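Local structure of Gp6 (Enterobacteria phage HK97, 3JVO) at the interface of chains A and B. The protein completes the phage head as a thirteen-membered ring of the head-tail connector, binding the portal protein and gp7 and leaving an open central channel for DNA ejection. Coordinates in Å, arbitrary orientation; residue numbers count along the deposited sequence, not the author numbering. Chains: chain A/B, Gp6.

Contacts 1 and 2 are neighbouring parts of one subunit boundary, with the centres of their C-alpha atoms about 6 Å apart. They share A:Asp69, A:Tyr83 and B:Gln77. In both, the segment of chain B running through strand 77-78 enters chain A between helix 57-72 and strand 83-84 and pairs antiparallel with that strand. Contact 1 holds the start of the segment, close to helix 86-93; contact 2 holds its continuation, at the end of helix 57-72. The boundary is not an exact two-fold, consistent with a thirteen-membered ring in which each subunit gives the segment to one neighbour and receives it from the other.

Contact 1: the interface of chains A and B. Residues chain A 65-66, 69, 83-85, 88; chain B 75-77.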
ATOM      1  N   LEU A  65      14.888  -2.773  33.366  1.00 29.84           N
ATOM      2  CA  LEU A  65      14.087  -2.593  32.140  1.00 29.71           C
ATOM      3  C   LEU A  65      12.618  -2.293  32.448  1.00 30.14           C
ATOM      4  O   LEU A  65      11.997  -1.428  31.816  1.00 30.66           O
ATOM      5  CB  LEU A  65      14.172  -3.839  31.270  1.00 29.02           C
ATOM      6  CG  LEU A  65      15.549  -4.100  30.627  1.00 30.04           C
ATOM      7  CD1 LEU A  65      15.643  -5.554  30.137  1.00 29.32           C
ATOM      8  CD2 LEU A  65      15.770  -3.151  29.474  1.00 31.00           C
ATOM      9  N   VAL A  66      12.064  -3.044  33.390  1.00 29.79           N
ATOM     10  CA  VAL A  66      10.667  -2.849  33.802  1.00 30.59           C
ATOM     11  C   VAL A  66      10.483  -1.497  34.496  1.00 30.34           C
ATOM     12  O   VAL A  66       9.509  -0.786  34.255  1.00 31.50           O
ATOM     13  CB  VAL A  66      10.194  -3.999  34.703  1.00 29.57           C
ATOM     14  CG1 VAL A  66       8.772  -3.700  35.253  1.00 29.61           C
ATOM     15  CG2 VAL A  66      10.239  -5.315  33.905  1.00 29.65           C
ATOM     16  N   ASP A  69      10.634   1.337  31.874  1.00 30.59           N
ATOM     17  CA  ASP A  69       9.370   1.358  31.159  1.00 31.71           C
ATOM     18  C   ASP A  69       8.262   2.115  31.926  1.00 31.54           C
ATOM     19  O   ASP A  69       7.509   2.892  31.339  1.00 31.43           O
ATOM     20  CB  ASP A  69       8.896  -0.061  30.846  1.00 31.89           C
ATOM     21  CG  ASP A  69       7.641  -0.059  29.994  1.00 35.96           C
ATOM     22  OD1 ASP A  69       7.675   0.543  28.902  1.00 37.09           O
ATOM     23  OD2 ASP A  69       6.619  -0.637  30.412  1.00 40.20           O
ATOM     24  N   TYR A  83       6.043  -1.635  21.729  1.00 40.02           N
ATOM     25  CA  TYR A  83       6.563  -2.928  21.327  1.00 39.95           C
ATOM     26  C   TYR A  83       7.347  -3.515  22.485  1.00 40.24           C
ATOM     27  O   TYR A  83       8.163  -2.830  23.106  1.00 38.63           O
ATOM     28  CB  TYR A  83       7.440  -2.774  20.100  1.00 40.08           C
ATOM     29  CG  TYR A  83       6.686  -2.189  18.931  1.00 41.10           C
ATOM     30  CD1 TYR A  83       5.850  -2.990  18.153  1.00 41.57           C
ATOM     31  CD2 TYR A  83       6.773  -0.827  18.622  1.00 40.60           C
ATOM     32  CE1 TYR A  83       5.136  -2.459  17.078  1.00 42.52           C
ATOM     33  CE2 TYR A  83       6.055  -0.283  17.547  1.00 41.74           C
ATOM     34  CZ  TYR A  83       5.250  -1.112  16.780  1.00 42.04           C
ATOM     35  OH  TYR A  83       4.542  -0.611  15.709  1.00 43.46           O
ATOM     36  N   GLU A  84       7.060  -4.781  22.784  1.00 40.86           N
ATOM     37  CA  GLU A  84       7.710  -5.479  23.876  1.00 42.17           C
ATOM     38  C   GLU A  84       9.195  -5.604  23.536  1.00 41.15           C
ATOM     39  O   GLU A  84       9.556  -5.898  22.390  1.00 40.82           O
ATOM     40  CB  GLU A  84       7.083  -6.865  24.106  1.00 42.93           C
ATOM     41  CG  GLU A  84       7.121  -7.297  25.576  1.00 48.91           C
ATOM     42  CD  GLU A  84       7.319  -8.806  25.794  1.00 56.45           C
ATOM     43  OE1 GLU A  84       7.163  -9.260  26.958  1.00 58.73           O
ATOM     44  OE2 GLU A  84       7.646  -9.537  24.821  1.00 60.05           O
ATOM     45  N   ASN A  85      10.044  -5.304  24.516  1.00 39.72           N
ATOM     46  CA  ASN A  85      11.464  -5.575  24.391  1.00 38.21           C
ATOM     47  C   ASN A  85      11.704  -6.959  24.981  1.00 38.38           C
ATOM     48  O   ASN A  85      11.554  -7.175  26.186  1.00 37.91           O
ATOM     49  CB  ASN A  85      12.300  -4.510  25.099  1.00 37.74           C
ATOM     50  CG  ASN A  85      13.756  -4.880  25.169  1.00 36.89           C
ATOM     51  OD1 ASN A  85      14.169  -5.901  24.632  1.00 35.95           O
ATOM     52  ND2 ASN A  85      14.541  -4.058  25.828  1.00 33.88           N
ATOM     53  N   ALA A  88      13.615  -8.239  28.469  1.00 36.98           N
ATOM     54  CA  ALA A  88      13.015  -8.263  29.806  1.00 37.25           C
ATOM     55  C   ALA A  88      12.575  -9.681  30.212  1.00 37.36           C
ATOM     56  O   ALA A  88      13.052 -10.214  31.213  1.00 37.22           O
ATOM     57  CB  ALA A  88      11.852  -7.278  29.891  1.00 36.91           C
TER
ATOM     58  N   THR B  75      14.345   0.116  28.220  1.00 27.75           N
ATOM     59  CA  THR B  75      12.953  -0.035  28.654  1.00 27.85           C
ATOM     60  C   THR B  75      12.392  -1.373  28.205  1.00 27.94           C
ATOM     61  O   THR B  75      12.702  -1.828  27.098  1.00 27.70           O
ATOM     62  CB  THR B  75      12.061   1.105  28.060  1.00 27.94           C
ATOM     63  OG1 THR B  75      12.199   1.116  26.631  1.00 30.01           O
ATOM     64  CG2 THR B  75      12.479   2.469  28.570  1.00 27.02           C
ATOM     65  N   ALA B  76      11.546  -1.980  29.042  1.00 27.76           N
ATOM     66  CA  ALA B  76      10.907  -3.261  28.719  1.00 28.03           C
ATOM     67  C   ALA B  76       9.919  -3.154  27.549  1.00 29.26           C
ATOM     68  O   ALA B  76       9.502  -4.169  26.982  1.00 29.54           O
ATOM     69  CB  ALA B  76      10.219  -3.859  29.955  1.00 27.57           C
ATOM     70  N   GLN B  77       9.524  -1.928  27.216  1.00 29.97           N
ATOM     71  CA  GLN B  77       8.695  -1.655  26.046  1.00 30.82           C
ATOM     72  C   GLN B  77       9.253  -0.417  25.373  1.00 32.49           C
ATOM     73  O   GLN B  77       9.719   0.507  26.045  1.00 33.07           O
ATOM     74  CB  GLN B  77       7.246  -1.387  26.441  1.00 30.26           C
ATOM     75  CG  GLN B  77       6.596  -2.500  27.268  1.00 29.19           C
ATOM     76  CD  GLN B  77       5.130  -2.292  27.454  1.00 29.13           C
ATOM     77  OE1 GLN B  77       4.326  -2.808  26.681  1.00 29.54           O
ATOM     78  NE2 GLN B  77       4.758  -1.515  28.477  1.00 27.18           N
TER
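B:Gln77 reaches across to A:Asp69 on helix 57-72, the two side chains crossing obliquely with their amide and carboxylate planes 66° apart. Extended beyond CG, the glutamine chain brings its amide NE2 to 2.8 Å from carboxylate oxygen OD2 of A:Asp69. The bond is nearly straight, lies close to the amide plane and meets the oxygen on its syn side, somewhat out of the carboxylate plane. A:Asp69 has CG anti to its backbone N (chi1 -175°), which turns the carboxylate toward the glutamine; CG of A:Asp69 and CG of B:Gln77 pack at 3.8 Å.

B:Ala76 is the wedge between the two walls of chain A. Its methyl CB is directed toward helix 57-72 near the backbone of A:Val66, while CB of A:Ala88, on helix 86-93, lies against the flank of this methyl at 3.8 Å. On the helix 57-72 side, B:Ala76 N donates to the carbonyl oxygen O of A:Leu65 at 2.9 Å, approaching from above the carbonyl plane in a bent bond. On the opposite side, backbone N of A:Asn85 gives a straighter bond to B:Ala76 O at 2.8 Å. The peptide groups flanking this small residue are thus tied to both walls, while A:Glu84 and B:Gln77 form an antiparallel beta bridge.

A:Asn85 adds a side-chain clasp. With CG anti to the backbone N (chi1 171°), its amide swings back along the entering segment, and ND2 donates in its own plane to B:Thr75 O at 3.2 Å. Within chain B, the hydroxyl OG1 of B:Thr75 braces the turn around B:Ala76 by donating to B:Gln77 O at 2.6 Å, from above that carbonyl's plane.

Contact 2: the interface of chains A and B. Residues chain A 69, 73, 82-83; chain B 77-79.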
ATOM      1  N   ASP A  69      10.634   1.337  31.874  1.00 30.59           N
ATOM      2  CA  ASP A  69       9.370   1.358  31.159  1.00 31.71           C
ATOM      3  C   ASP A  69       8.262   2.115  31.926  1.00 31.54           C
ATOM      4  O   ASP A  69       7.509   2.892  31.339  1.00 31.43           O
ATOM      5  CB  ASP A  69       8.896  -0.061  30.846  1.00 31.89           C
ATOM      6  CG  ASP A  69       7.641  -0.059  29.994  1.00 35.96           C
ATOM      7  OD1 ASP A  69       7.675   0.543  28.902  1.00 37.09           O
ATOM      8  OD2 ASP A  69       6.619  -0.637  30.412  1.00 40.20           O
ATOM      9  N   HIS A  73       6.732   5.462  30.301  1.00 31.47           N
ATOM     10  CA  HIS A  73       5.420   5.175  29.711  1.00 31.65           C
ATOM     11  C   HIS A  73       4.418   5.138  30.847  1.00 31.48           C
ATOM     12  O   HIS A  73       4.303   4.125  31.547  1.00 31.74           O
ATOM     13  CB  HIS A  73       5.464   3.846  28.914  1.00 31.17           C
ATOM     14  CG  HIS A  73       6.542   3.821  27.869  1.00 31.71           C
ATOM     15  ND1 HIS A  73       7.526   2.855  27.828  1.00 32.10           N
ATOM     16  CD2 HIS A  73       6.821   4.681  26.857  1.00 32.67           C
ATOM     17  CE1 HIS A  73       8.358   3.109  26.831  1.00 32.25           C
ATOM     18  NE2 HIS A  73       7.956   4.215  26.229  1.00 32.41           N
ATOM     19  N   LEU A  82       3.133   0.393  21.633  1.00 40.39           N
ATOM     20  CA  LEU A  82       4.336  -0.023  22.341  1.00 40.17           C
ATOM     21  C   LEU A  82       4.739  -1.408  21.840  1.00 40.40           C
ATOM     22  O   LEU A  82       3.880  -2.242  21.537  1.00 40.39           O
ATOM     23  CB  LEU A  82       4.119  -0.020  23.864  1.00 39.75           C
ATOM     24  CG  LEU A  82       3.977   1.377  24.508  1.00 40.00           C
ATOM     25  CD1 LEU A  82       3.759   1.290  25.992  1.00 39.06           C
ATOM     26  CD2 LEU A  82       5.183   2.280  24.206  1.00 39.37           C
ATOM     27  N   TYR A  83       6.043  -1.635  21.729  1.00 40.02           N
ATOM     28  CA  TYR A  83       6.563  -2.928  21.327  1.00 39.95           C
ATOM     29  C   TYR A  83       7.347  -3.515  22.485  1.00 40.24           C
ATOM     30  O   TYR A  83       8.163  -2.830  23.106  1.00 38.63           O
ATOM     31  CB  TYR A  83       7.440  -2.774  20.100  1.00 40.08           C
ATOM     32  CG  TYR A  83       6.686  -2.189  18.931  1.00 41.10           C
ATOM     33  CD1 TYR A  83       5.850  -2.990  18.153  1.00 41.57           C
ATOM     34  CD2 TYR A  83       6.773  -0.827  18.622  1.00 40.60           C
ATOM     35  CE1 TYR A  83       5.136  -2.459  17.078  1.00 42.52           C
ATOM     36  CE2 TYR A  83       6.055  -0.283  17.547  1.00 41.74           C
ATOM     37  CZ  TYR A  83       5.250  -1.112  16.780  1.00 42.04           C
ATOM     38  OH  TYR A  83       4.542  -0.611  15.709  1.00 43.46           O
TER
ATOM     39  N   GLN B  77       9.524  -1.928  27.216  1.00 29.97           N
ATOM     40  CA  GLN B  77       8.695  -1.655  26.046  1.00 30.82           C
ATOM     41  C   GLN B  77       9.253  -0.417  25.373  1.00 32.49           C
ATOM     42  O   GLN B  77       9.719   0.507  26.045  1.00 33.07           O
ATOM     43  CB  GLN B  77       7.246  -1.387  26.441  1.00 30.26           C
ATOM     44  CG  GLN B  77       6.596  -2.500  27.268  1.00 29.19           C
ATOM     45  CD  GLN B  77       5.130  -2.292  27.454  1.00 29.13           C
ATOM     46  OE1 GLN B  77       4.326  -2.808  26.681  1.00 29.54           O
ATOM     47  NE2 GLN B  77       4.758  -1.515  28.477  1.00 27.18           N
ATOM     48  N   SER B  78       9.204  -0.377  24.051  1.00 33.94           N
ATOM     49  CA  SER B  78       9.646   0.818  23.343  1.00 35.23           C
ATOM     50  C   SER B  78       8.663   1.222  22.271  1.00 35.82           C
ATOM     51  O   SER B  78       7.878   0.401  21.787  1.00 34.93           O
ATOM     52  CB  SER B  78      11.027   0.597  22.733  1.00 35.43           C
ATOM     53  OG  SER B  78      10.981  -0.458  21.793  1.00 36.80           O
ATOM     54  N   GLU B  79       8.730   2.500  21.919  1.00 37.51           N
ATOM     55  CA  GLU B  79       7.963   3.090  20.833  1.00 39.47           C
ATOM     56  C   GLU B  79       8.374   2.496  19.460  1.00 39.44           C
ATOM     57  O   GLU B  79       7.538   2.266  18.576  1.00 39.38           O
ATOM     58  CB  GLU B  79       8.146   4.621  20.858  1.00 40.60           C
ATOM     59  CG  GLU B  79       7.624   5.359  22.153  1.00 44.19           C
ATOM     60  CD  GLU B  79       8.633   5.386  23.340  1.00 48.54           C
ATOM     61  OE1 GLU B  79       9.579   4.562  23.368  1.00 49.39           O
ATOM     62  OE2 GLU B  79       8.467   6.231  24.266  1.00 49.52           O
TER
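A:Leu82 lays its isobutyl group against the amide end of B:Gln77, the two side chains crossing at about a right angle. Its methyl CD1 lies 4.1 Å from the amide carbon CD of B:Gln77. The other methyl, CD2, sits over the centre of the A:His73 imidazole, 3.9 Å above the ring plane, and also approaches the carbonyl group of B:Ser78. One leucine therefore backs the histidine ring within its own chain while packing against the neighbour's strand. Beside it, A:Tyr83 turns the edge of its ring toward the backbone of B:Glu79.

Around this centre the two backbones pair as an antiparallel bridge between A:Tyr83 and B:Ser78. A:Tyr83 N donates to B:Ser78 O at 2.7 Å, and B:Ser78 N returns a bond to A:Tyr83 O at 2.8 Å. Both bonds are nearly straight, so strands 83-84 and 77-78 are held in register.

The polar rim is built on A:His73. Its ND1 donates to carboxylate oxygen OD1 of A:Asp69 at 2.6 Å, almost in the ring plane but above the plane of the carboxylate. This bond and the leucine methyl over the face help to fix the ring's rotation, and A:His73 also steadies the aspartate whose other oxygen binds B:Gln77. At the ring's far side, B:Glu79 comes tip to tip with the histidine, its carboxylate plane turned 68° from the ring. The chain of B:Glu79 bends at chi2 (85°) to bring OE2 to 2.9 Å from A:His73 NE2, a weak hydrogen bond. Carboxylates at both ring nitrogens may favour a positively charged imidazole.

The site lies at the C-terminal end of helix 57-72, where A:His73 follows its last turn and strand 83-84 receives the neighbour's strand 77-78.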